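Local coordinates for citrate synthase (Metallosphaera sedula, PDB 6ABW), which probably catalyses the condensation of acetyl-CoA with oxaloacetate and water to give citrate and CoA, a step of the tricarboxylic acid cycle, at residues E52-S55 / F56-V60; K71-L74 / Q75-K78; K125-N128 / R129-V133; E159-S163 / F164-F168; S349-L352 / G353-A356. All blocks are in the same frame, centred on the assembly; numbering follows the deposited sequence.

Contact 1 of 5, residues E52-S55 / F56-V60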
# COMPACT_ATOMS: atom_id res chain seq x y z
N GLU A 52 12.89 19.53 -23.71
CA GLU A 52 13.92 20.02 -24.66
C GLU A 52 15.15 20.63 -23.96
O GLU A 52 16.24 20.40 -24.41
CB GLU A 52 13.31 21.06 -25.55
CG GLU A 52 14.24 21.67 -26.61
CD GLU A 52 14.80 20.70 -27.66
OE1 GLU A 52 14.44 19.49 -27.68
OE2 GLU A 52 15.61 21.19 -28.48
N HIS A 53 14.93 21.39 -22.89
CA HIS A 53 15.95 22.26 -22.32
C HIS A 53 16.43 21.86 -20.92
O HIS A 53 17.35 22.51 -20.39
CB HIS A 53 15.43 23.68 -22.28
CG HIS A 53 15.11 24.23 -23.63
ND1 HIS A 53 13.85 24.69 -23.97
CD2 HIS A 53 15.90 24.47 -24.70
CE1 HIS A 53 13.88 25.15 -25.21
NE2 HIS A 53 15.11 25.04 -25.68
N THR A 54 15.82 20.83 -20.27
CA THR A 54 16.29 20.44 -18.94
C THR A 54 16.68 18.96 -18.94
O THR A 54 17.28 18.48 -19.86
CB THR A 54 15.37 20.87 -17.78
OG1 THR A 54 14.23 20.03 -17.73
CG2 THR A 54 14.91 22.34 -17.94
N SER A 55 16.46 18.28 -17.84
CA SER A 55 16.89 16.90 -17.64
C SER A 55 16.04 16.38 -16.48
O SER A 55 15.41 17.14 -15.75
CB SER A 55 18.35 16.79 -17.24
OG SER A 55 18.57 17.44 -16.00
N PHE A 56 16.01 15.08 -16.32
CA PHE A 56 15.23 14.52 -15.23
C PHE A 56 15.72 15.04 -13.87
O PHE A 56 14.91 15.41 -13.03
CB PHE A 56 15.25 13.00 -15.28
CG PHE A 56 14.34 12.35 -14.24
CD1 PHE A 56 13.01 12.64 -14.21
CD2 PHE A 56 14.85 11.43 -13.31
CE1 PHE A 56 12.17 12.02 -13.32
CE2 PHE A 56 14.03 10.84 -12.41
CZ PHE A 56 12.66 11.15 -12.39
N GLU A 57 17.04 15.11 -13.66
CA GLU A 57 17.57 15.63 -12.37
C GLU A 57 17.06 17.03 -12.06
O GLU A 57 16.66 17.35 -10.95
CB GLU A 57 19.09 15.66 -12.35
CG GLU A 57 19.72 14.27 -12.42
CD GLU A 57 20.15 13.78 -13.82
OE1 GLU A 57 19.41 14.00 -14.81
OE2 GLU A 57 21.18 13.07 -13.93
N GLU A 58 17.03 17.87 -13.09
CA GLU A 58 16.47 19.19 -12.94
C GLU A 58 15.00 19.22 -12.63
O GLU A 58 14.57 20.00 -11.84
CB GLU A 58 16.80 20.08 -14.17
CG GLU A 58 18.29 20.45 -14.27
CD GLU A 58 18.66 21.09 -15.63
OE1 GLU A 58 18.81 22.35 -15.68
OE2 GLU A 58 18.71 20.38 -16.68
N VAL A 59 14.23 18.31 -13.23
CA VAL A 59 12.85 18.21 -12.93
C VAL A 59 12.59 17.60 -11.52
O VAL A 59 11.66 18.00 -10.85
CB VAL A 59 12.09 17.43 -14.08
CG1 VAL A 59 10.68 17.11 -13.67
CG2 VAL A 59 12.08 18.21 -15.37
N VAL A 60 13.44 16.68 -11.08
CA VAL A 60 13.38 16.23 -9.69
C VAL A 60 13.49 17.43 -8.73
O VAL A 60 12.68 17.62 -7.85
CB VAL A 60 14.51 15.25 -9.42
CG1 VAL A 60 14.59 14.92 -7.94
CG2 VAL A 60 14.28 13.93 -10.19
O HOH W 1 18.83 22.98 -18.14
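Ser55 is the N-cap of helix 56-65, and Glu58 three residues on faces it across the first turn. The chain leaves helix 47-53 at Thr54 and enters the next helix after Ser55. The hydroxyl of Ser55 lies between its own backbone N and carbonyl carbon (chi1 62°), which turns it over the start of the helix. There Glu58 N gives Ser55 OG a weak but fairly straight capping bond of 3.3 Å. The carboxylate of Glu58 folds back on the same hydroxyl, with Glu58 OE2 3.0 Å from Ser55 OG. This oxygen also lies against Thr54, 3.6 Å from Thr54 CB. Glu58 OE1 accepts from a water that also donates to His53 O, and it forms a salt bridge with Arg389 of the second subunit. One turn of helix is closed by Val59 N to Ser55 O at 3.0 Å. Val59 CG2 meets Thr54 OG1 at 3.7 Å, the two side chains crossing nearly at right angles; the Thr54 hydroxyl itself bonds to Leu50 O. A carboxylate beside the helix start probably interacts well with the helix dipole, and the arginine of the other subunit would be expected to favour its charged form.

Contact 2 of 5, residues K71-L74 / Q75-K78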
# COMPACT_ATOMS: atom_id res chain seq x y z
N LYS A 71 23.49 25.75 -10.72
CA LYS A 71 24.62 24.80 -10.88
C LYS A 71 24.98 24.06 -9.58
O LYS A 71 25.20 22.86 -9.57
CB LYS A 71 25.88 25.52 -11.34
CG LYS A 71 26.02 25.79 -12.82
CD LYS A 71 27.27 26.64 -13.06
CE LYS A 71 27.18 27.44 -14.36
NZ LYS A 71 27.21 26.52 -15.54
N LEU A 72 25.06 24.80 -8.49
CA LEU A 72 25.53 24.23 -7.23
C LEU A 72 24.42 23.31 -6.65
O LEU A 72 24.72 22.24 -6.07
CB LEU A 72 25.87 25.33 -6.24
CG LEU A 72 26.49 24.87 -4.90
CD1 LEU A 72 27.92 24.38 -5.10
CD2 LEU A 72 26.47 26.00 -3.85
N GLN A 73 23.18 23.74 -6.79
CA GLN A 73 22.05 22.92 -6.37
C GLN A 73 22.03 21.62 -7.16
O GLN A 73 21.85 20.51 -6.57
CB GLN A 73 20.72 23.61 -6.46
CG GLN A 73 20.52 24.66 -5.42
CD GLN A 73 19.33 25.55 -5.65
OE1 GLN A 73 18.84 25.76 -6.77
NE2 GLN A 73 18.89 26.13 -4.59
N LEU A 74 22.26 21.71 -8.45
CA LEU A 74 22.24 20.54 -9.30
C LEU A 74 23.33 19.57 -8.94
O LEU A 74 23.16 18.37 -8.92
CB LEU A 74 22.37 20.90 -10.75
CG LEU A 74 22.30 19.78 -11.78
CD1 LEU A 74 21.05 18.90 -11.64
CD2 LEU A 74 22.31 20.38 -13.15
N GLN A 75 24.51 20.11 -8.71
CA GLN A 75 25.63 19.32 -8.25
C GLN A 75 25.40 18.54 -6.95
O GLN A 75 25.82 17.36 -6.87
CB GLN A 75 26.86 20.25 -8.14
CG GLN A 75 28.16 19.68 -7.68
CD GLN A 75 29.14 20.82 -7.30
OE1 GLN A 75 29.93 20.67 -6.36
NE2 GLN A 75 29.04 21.99 -8.01
N ARG A 76 24.79 19.18 -5.96
CA ARG A 76 24.52 18.52 -4.69
C ARG A 76 23.48 17.40 -4.90
O ARG A 76 23.60 16.32 -4.34
CB ARG A 76 23.99 19.49 -3.62
CG ARG A 76 25.13 20.28 -2.92
CD ARG A 76 24.57 21.24 -1.87
NE ARG A 76 24.47 22.61 -2.39
CZ ARG A 76 23.37 23.37 -2.47
NH1 ARG A 76 22.17 22.97 -2.03
NH2 ARG A 76 23.47 24.59 -2.98
N LEU A 77 22.50 17.68 -5.76
CA LEU A 77 21.48 16.68 -6.10
C LEU A 77 22.05 15.50 -6.78
O LEU A 77 21.70 14.38 -6.42
CB LEU A 77 20.39 17.31 -6.97
CG LEU A 77 19.38 16.32 -7.59
CD1 LEU A 77 18.70 15.64 -6.48
CD2 LEU A 77 18.37 17.13 -8.37
N LYS A 78 22.88 15.68 -7.80
CA LYS A 78 23.55 14.60 -8.42
C LYS A 78 24.40 13.73 -7.51
O LYS A 78 24.37 12.50 -7.64
CB LYS A 78 24.38 15.12 -9.56
CG LYS A 78 23.53 15.59 -10.72
CD LYS A 78 24.42 16.17 -11.79
CE LYS A 78 23.61 16.38 -13.07
NZ LYS A 78 24.54 16.98 -14.06
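Residues 71-74 and 75-78 form the first two turns of helix 71-84, with regular backbone bonds from each residue to the one four places on. Gln75 N to Lys71 O, Arg76 N to Leu72 O and Leu77 N to Gln73 O are of this kind. Lys78 N to Leu74 O is the shortest at 2.9 Å. On the outer side, Arg76 reaches back along the helix over Leu72 and Gln73. Its chain bends at chi3 (-99°), which brings the guanidinium back toward the preceding turn. Leu72 CD2 touches the edge of that group in its plane, 3.4 Å from Arg76 NH2. One face lies over the backbone at Gln73 CA. Gln73 CG comes 3.8 Å from Arg76 NH2, and the Gln73 amide stands 74° from the guanidinium plane. Gln73 OE1 takes a hydrogen bond from Thr70 N, just before the segment. Leu72 CD1 also lies 3.9 Å from Gln75 NE2. On another side, the extended Lys78 runs back beside Leu74. Its methylene Lys78 CE rests 3.9 Å from Leu74 CD1, so the aliphatic part of the lysine does the touching. Leu74 packs on Glu57 and Glu58 of helix 56-65 and on Ile386 of the second subunit. Lys71 makes a salt bridge with Glu387 of that subunit, while Gln73 and Leu77 lie on His61 of helix 56-65.

Contact 3 of 5, residues K125-N128 / R129-V133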
# COMPACT_ATOMS: atom_id res chain seq x y z
N LYS A 125 10.45 18.06 8.22
CA LYS A 125 10.56 19.11 7.18
C LYS A 125 11.93 19.32 6.58
O LYS A 125 12.04 19.45 5.38
CB LYS A 125 10.07 20.46 7.66
CG LYS A 125 8.57 20.62 7.70
CD LYS A 125 8.21 22.11 7.79
CE LYS A 125 6.70 22.33 7.75
NZ LYS A 125 6.23 22.89 6.44
N ALA A 126 12.99 19.33 7.39
CA ALA A 126 14.35 19.57 6.89
C ALA A 126 14.96 18.49 6.00
O ALA A 126 15.81 18.78 5.22
CB ALA A 126 15.33 19.82 8.03
N THR A 127 14.49 17.26 6.14
CA THR A 127 15.04 16.14 5.43
C THR A 127 14.07 15.39 4.46
O THR A 127 14.54 14.53 3.77
CB THR A 127 15.63 15.09 6.40
OG1 THR A 127 14.63 14.58 7.29
CG2 THR A 127 16.77 15.72 7.18
N ASN A 128 12.81 15.77 4.42
CA ASN A 128 11.81 15.07 3.56
C ASN A 128 12.30 15.02 2.08
O ASN A 128 12.25 13.95 1.41
CB ASN A 128 10.45 15.76 3.63
CG ASN A 128 9.70 15.56 4.91
OD1 ASN A 128 9.88 14.53 5.62
ND2 ASN A 128 8.83 16.51 5.25
N ARG A 129 12.84 16.11 1.56
CA ARG A 129 13.20 16.19 0.16
C ARG A 129 14.44 15.40 -0.10
O ARG A 129 14.50 14.71 -1.09
CB ARG A 129 13.26 17.65 -0.30
CG ARG A 129 11.93 18.34 -0.25
CD ARG A 129 12.08 19.89 -0.32
NE ARG A 129 10.78 20.50 -0.24
CZ ARG A 129 10.05 20.53 0.87
NH1 ARG A 129 10.52 20.03 2.04
NH2 ARG A 129 8.84 20.98 0.82
N ASP A 130 15.42 15.44 0.83
CA ASP A 130 16.60 14.60 0.72
C ASP A 130 16.19 13.10 0.71
O ASP A 130 16.81 12.31 -0.01
CB ASP A 130 17.60 14.81 1.86
CG ASP A 130 18.30 16.23 1.88
OD1 ASP A 130 18.42 16.95 0.85
OD2 ASP A 130 18.77 16.60 2.99
N ASN A 131 15.27 12.71 1.58
CA ASN A 131 14.77 11.31 1.62
C ASN A 131 14.11 10.93 0.30
O ASN A 131 14.30 9.84 -0.17
CB ASN A 131 13.78 11.11 2.79
CG ASN A 131 14.48 11.25 4.18
OD1 ASN A 131 13.83 11.50 5.21
ND2 ASN A 131 15.76 11.06 4.20
N ALA A 132 13.36 11.84 -0.32
CA ALA A 132 12.73 11.57 -1.62
C ALA A 132 13.76 11.40 -2.76
O ALA A 132 13.62 10.52 -3.65
CB ALA A 132 11.78 12.68 -1.94
N VAL A 133 14.81 12.23 -2.74
CA VAL A 133 15.90 12.11 -3.74
C VAL A 133 16.56 10.76 -3.67
O VAL A 133 16.78 10.12 -4.69
CB VAL A 133 16.97 13.21 -3.56
CG1 VAL A 133 18.23 12.92 -4.41
CG2 VAL A 133 16.39 14.54 -4.02
O HOH W 2 13.09 18.82 2.83
O HOH W 3 15.69 17.96 2.63
O HOH W 4 14.93 12.12 7.97
O HOH W 5 11.12 11.90 5.89
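Thr127 and Asn131 meet at the N-terminal end of helix 128-151, where Asn131 N bonds to Thr127 O at 2.9 Å and Ala132 N to Asn128 O. Waters bridge several polar groups in this first turn. The Asn131 side chain leans back over the Thr127 carbonyl, with Asn131 CG 3.3 Å from Thr127 O. Its oxygen, Asn131 OD1, does not bond directly to Thr127 OG1; one water joins the two. That water donates to Asn131 OD1 at 3.0 Å. A second water lies between Asn131 OD1 and Asn128 OD1. With Asn131 replaced by an alanine, this shared acceptor goes, and both waters would probably be less firmly placed beside Thr127 and Asn128. Thr127 OG1 and Asn128 OD1 are also held by Asn124. Asn128 ND2 and Arg129 NH2 both reach Glu363 of helix 342-365, the arginine by a salt bridge. Arg129 CG, anti to the carbonyl carbon (chi1 -65°), sends the chain back toward Lys125, and its guanidinium and backbone N share a third water. This water lies at the guanidinium edge, in its plane. It accepts from Arg129 N at 3.0 Å and from Arg129 NH1 at 2.9 Å, and donates to Lys125 O at 2.8 Å.

Contact 4 of 5, residues E159-S163 / F164-F168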
# COMPACT_ATOMS: atom_id res chain seq x y z
N GLU A 159 25.66 3.07 -11.38
CA GLU A 159 26.86 3.80 -10.97
C GLU A 159 26.83 5.19 -11.52
O GLU A 159 26.16 5.44 -12.54
CB GLU A 159 28.08 3.10 -11.50
CG GLU A 159 28.07 1.68 -11.07
CD GLU A 159 29.39 1.00 -11.26
OE1 GLU A 159 29.98 1.10 -12.36
OE2 GLU A 159 29.78 0.34 -10.30
N PRO A 160 27.57 6.10 -10.88
CA PRO A 160 27.65 7.46 -11.37
C PRO A 160 27.99 7.55 -12.84
O PRO A 160 28.70 6.71 -13.40
CB PRO A 160 28.79 8.05 -10.56
CG PRO A 160 28.81 7.24 -9.33
CD PRO A 160 28.61 5.86 -9.86
N SER A 161 27.39 8.52 -13.52
CA SER A 161 27.64 8.77 -14.95
C SER A 161 27.23 10.18 -15.19
O SER A 161 26.87 10.92 -14.26
CB SER A 161 26.91 7.77 -15.90
OG SER A 161 25.52 8.08 -16.06
N GLU A 162 27.22 10.55 -16.44
CA GLU A 162 26.74 11.88 -16.87
C GLU A 162 25.28 12.17 -16.62
O GLU A 162 24.91 13.33 -16.55
CB GLU A 162 27.15 12.12 -18.35
CG GLU A 162 28.70 12.33 -18.36
CD GLU A 162 29.40 12.26 -19.70
OE1 GLU A 162 30.12 11.26 -19.97
OE2 GLU A 162 29.25 13.23 -20.48
N SER A 163 24.46 11.12 -16.42
CA SER A 163 23.07 11.37 -16.06
C SER A 163 22.36 10.14 -15.48
O SER A 163 22.77 8.98 -15.67
CB SER A 163 22.28 11.86 -17.23
OG SER A 163 22.11 10.82 -18.21
N PHE A 164 21.27 10.45 -14.81
CA PHE A 164 20.40 9.44 -14.21
C PHE A 164 19.91 8.50 -15.23
O PHE A 164 19.98 7.29 -15.04
CB PHE A 164 19.27 10.16 -13.52
CG PHE A 164 18.25 9.25 -12.80
CD1 PHE A 164 17.23 8.64 -13.48
CD2 PHE A 164 18.34 9.06 -11.42
CE1 PHE A 164 16.28 7.79 -12.80
CE2 PHE A 164 17.44 8.25 -10.74
CZ PHE A 164 16.36 7.65 -11.43
N ALA A 165 19.45 9.04 -16.36
CA ALA A 165 18.99 8.19 -17.47
C ALA A 165 20.06 7.23 -17.95
O ALA A 165 19.83 6.07 -18.22
CB ALA A 165 18.48 9.05 -18.62
N LYS A 166 21.28 7.76 -18.16
CA LYS A 166 22.38 6.90 -18.59
C LYS A 166 22.76 5.80 -17.59
O LYS A 166 22.94 4.66 -17.98
CB LYS A 166 23.63 7.77 -18.97
CG LYS A 166 24.66 6.94 -19.65
CD LYS A 166 25.86 7.81 -19.96
CE LYS A 166 26.96 6.94 -20.56
NZ LYS A 166 27.98 7.84 -21.22
N SER A 167 22.83 6.15 -16.33
CA SER A 167 23.14 5.19 -15.25
C SER A 167 22.11 4.06 -15.19
O SER A 167 22.48 2.86 -15.05
CB SER A 167 23.27 5.88 -13.91
OG SER A 167 24.37 6.78 -13.88
N PHE A 168 20.84 4.43 -15.40
CA PHE A 168 19.73 3.47 -15.39
C PHE A 168 19.81 2.51 -16.59
O PHE A 168 19.74 1.26 -16.48
CB PHE A 168 18.37 4.23 -15.30
CG PHE A 168 17.21 3.31 -15.50
CD1 PHE A 168 16.98 2.30 -14.56
CD2 PHE A 168 16.39 3.37 -16.66
CE1 PHE A 168 15.95 1.39 -14.72
CE2 PHE A 168 15.36 2.46 -16.82
CZ PHE A 168 15.11 1.48 -15.84
O HOH W 6 25.15 2.44 -14.29
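Ser161, Ser163 and Ser167 join the loop 159-163 to the start of helix 164-173, with Ser163 as its N-cap. Two bonds close the first turn. Lys166 N gives Ser163 OG a nearly straight capping bond of 3.2 Å, and Ser167 N bonds to Ser163 O. The cap hydroxyl sits between its backbone N and carbonyl carbon (chi1 69°), placed to receive that N-H. The hydroxyl bonds run in a chain. Ser161 OG donates to Ser167 OG at 2.8 Å, and Ser167 OG in turn donates to Glu159 O at 2.6 Å. Ser161 OG also accepts from Ser163 N, an ST turn. A valine in place of Ser161 would remove both bonds and would probably leave Ser163 N without this partner and the loop less firmly tied to Ser167. Lys166 CB rests against the hydroxyl of Ser161, 3.5 Å from Ser161 OG. The charges of Glu162 and Lys166 are near each other but too far for a salt bridge. Beyond the segments, Glu57 accepts from Phe164 N, and the Phe164 ring meets that of Phe56. A water joins the start of the loop to the helix, accepting from Glu159 N at 3.0 Å and donating to Ser167 O at 2.8 Å.

Contact 5 of 5, residues S349-L352 / G353-A356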
# COMPACT_ATOMS: atom_id res chain seq x y z
N SER A 349 9.40 6.73 -13.20
CA SER A 349 9.15 8.14 -13.40
C SER A 349 8.21 8.75 -12.36
O SER A 349 8.49 9.81 -11.75
CB SER A 349 8.55 8.24 -14.80
OG SER A 349 8.16 9.57 -15.04
N ARG A 350 7.09 8.06 -12.15
CA ARG A 350 6.04 8.56 -11.28
C ARG A 350 6.44 8.57 -9.78
O ARG A 350 5.82 9.30 -9.02
CB ARG A 350 4.73 7.82 -11.55
CG ARG A 350 3.49 8.25 -10.78
CD ARG A 350 3.14 9.71 -11.03
NE ARG A 350 3.02 10.03 -12.45
CZ ARG A 350 1.88 10.02 -13.19
NH1 ARG A 350 0.69 9.85 -12.63
NH2 ARG A 350 1.92 10.27 -14.48
N THR A 351 7.50 7.86 -9.39
CA THR A 351 7.99 8.01 -8.02
C THR A 351 8.27 9.47 -7.67
O THR A 351 8.02 9.87 -6.53
CB THR A 351 9.25 7.17 -7.66
OG1 THR A 351 10.36 7.56 -8.50
CG2 THR A 351 8.94 5.71 -7.78
N LEU A 352 8.61 10.31 -8.70
CA LEU A 352 8.84 11.68 -8.44
C LEU A 352 7.57 12.37 -8.07
O LEU A 352 7.56 13.04 -7.04
CB LEU A 352 9.48 12.38 -9.61
CG LEU A 352 9.74 13.87 -9.44
CD1 LEU A 352 10.61 14.11 -8.21
CD2 LEU A 352 10.45 14.49 -10.68
N GLY A 353 6.52 12.20 -8.86
CA GLY A 353 5.21 12.77 -8.53
C GLY A 353 4.61 12.24 -7.23
O GLY A 353 4.10 13.02 -6.43
N TRP A 354 4.73 10.93 -6.97
CA TRP A 354 4.25 10.38 -5.69
C TRP A 354 4.92 11.01 -4.46
O TRP A 354 4.25 11.47 -3.57
CB TRP A 354 4.43 8.85 -5.66
CG TRP A 354 3.57 8.09 -6.63
CD1 TRP A 354 2.34 8.42 -7.10
CD2 TRP A 354 3.89 6.80 -7.20
NE1 TRP A 354 1.89 7.43 -7.94
CE2 TRP A 354 2.80 6.42 -7.99
CE3 TRP A 354 4.96 5.94 -7.07
CZ2 TRP A 354 2.81 5.28 -8.73
CZ3 TRP A 354 4.96 4.79 -7.80
CH2 TRP A 354 3.90 4.45 -8.60
N THR A 355 6.22 11.09 -4.48
CA THR A 355 6.97 11.61 -3.36
C THR A 355 6.68 13.13 -3.22
O THR A 355 6.43 13.65 -2.10
CB THR A 355 8.45 11.40 -3.45
OG1 THR A 355 9.01 11.97 -4.66
CG2 THR A 355 8.87 9.97 -3.30
N ALA A 356 6.61 13.84 -4.36
CA ALA A 356 6.36 15.27 -4.27
C ALA A 356 4.96 15.58 -3.77
O ALA A 356 4.76 16.56 -2.95
CB ALA A 356 6.61 15.95 -5.63
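Arg350 and Trp354 lie one turn apart on a buried part of helix 342-365, and the aliphatic part of the arginine rests on the indole in a CH-pi contact. Arg350 CG stands over one face of the five-membered ring, 3.6 Å from its centroid and 22° off the ring normal. It is offset toward the rim and lies 3.4 Å from Trp354 NE1. The two side chains cross at about a right angle, and the guanidinium plane is turned 73° from the ring. The Arg350 CG is placed trans to the backbone N (chi1 -177°), and bends at chi2 and chi3 carry the guanidinium away from the indole. Arg350 NE bonds to Tyr192 O. The indole N-H of Trp354 makes a weak bond with Ser200 OG. At the six-membered end of the ring, Thr351 CG2 approaches Trp354 CE3 at 4.0 Å, the two side chains meeting at a slant. Trp354 also packs on Val218, Ala221 and Leu222 of helix 214-225, so the ring joins two helices. At Gly353 there is little room for a side chain, since a CB there would come within 3.3 Å of Arg350 CD. Thr355 turns its hydroxyl back on the preceding turn. Thr355 OG1 lies 3.0 Å from both Thr351 O and Leu352 O, and its single proton could serve either.

In the fold
Contacts 1, 2 and 4 lie on one side of the chain's centre, and Glu57 links them. Glu57 OE2 accepts from Phe164 N of contact 4 at 2.8 Å, while Glu57 CB packs on Leu74 CD1 of contact 2 at 3.8 Å. The centre of contact 5 lies deeper, about 8 Å from that of the chain. Leu352 CD2 meets Val60 CA of contact 1 at 3.5 Å, and Thr355 CB meets Ala132 CB of contact 3 at 3.9 Å. Contacts 2 and 3 touch through Leu77 and Val133. Contacts 1 and 2 also reach the second subunit. Contact 5 comes near the predicted active site: the Arg350 side chain is about 8 Å from that of Asp325, 9 Å from that of His270 and 12 Å from the bound acetyl-CoA.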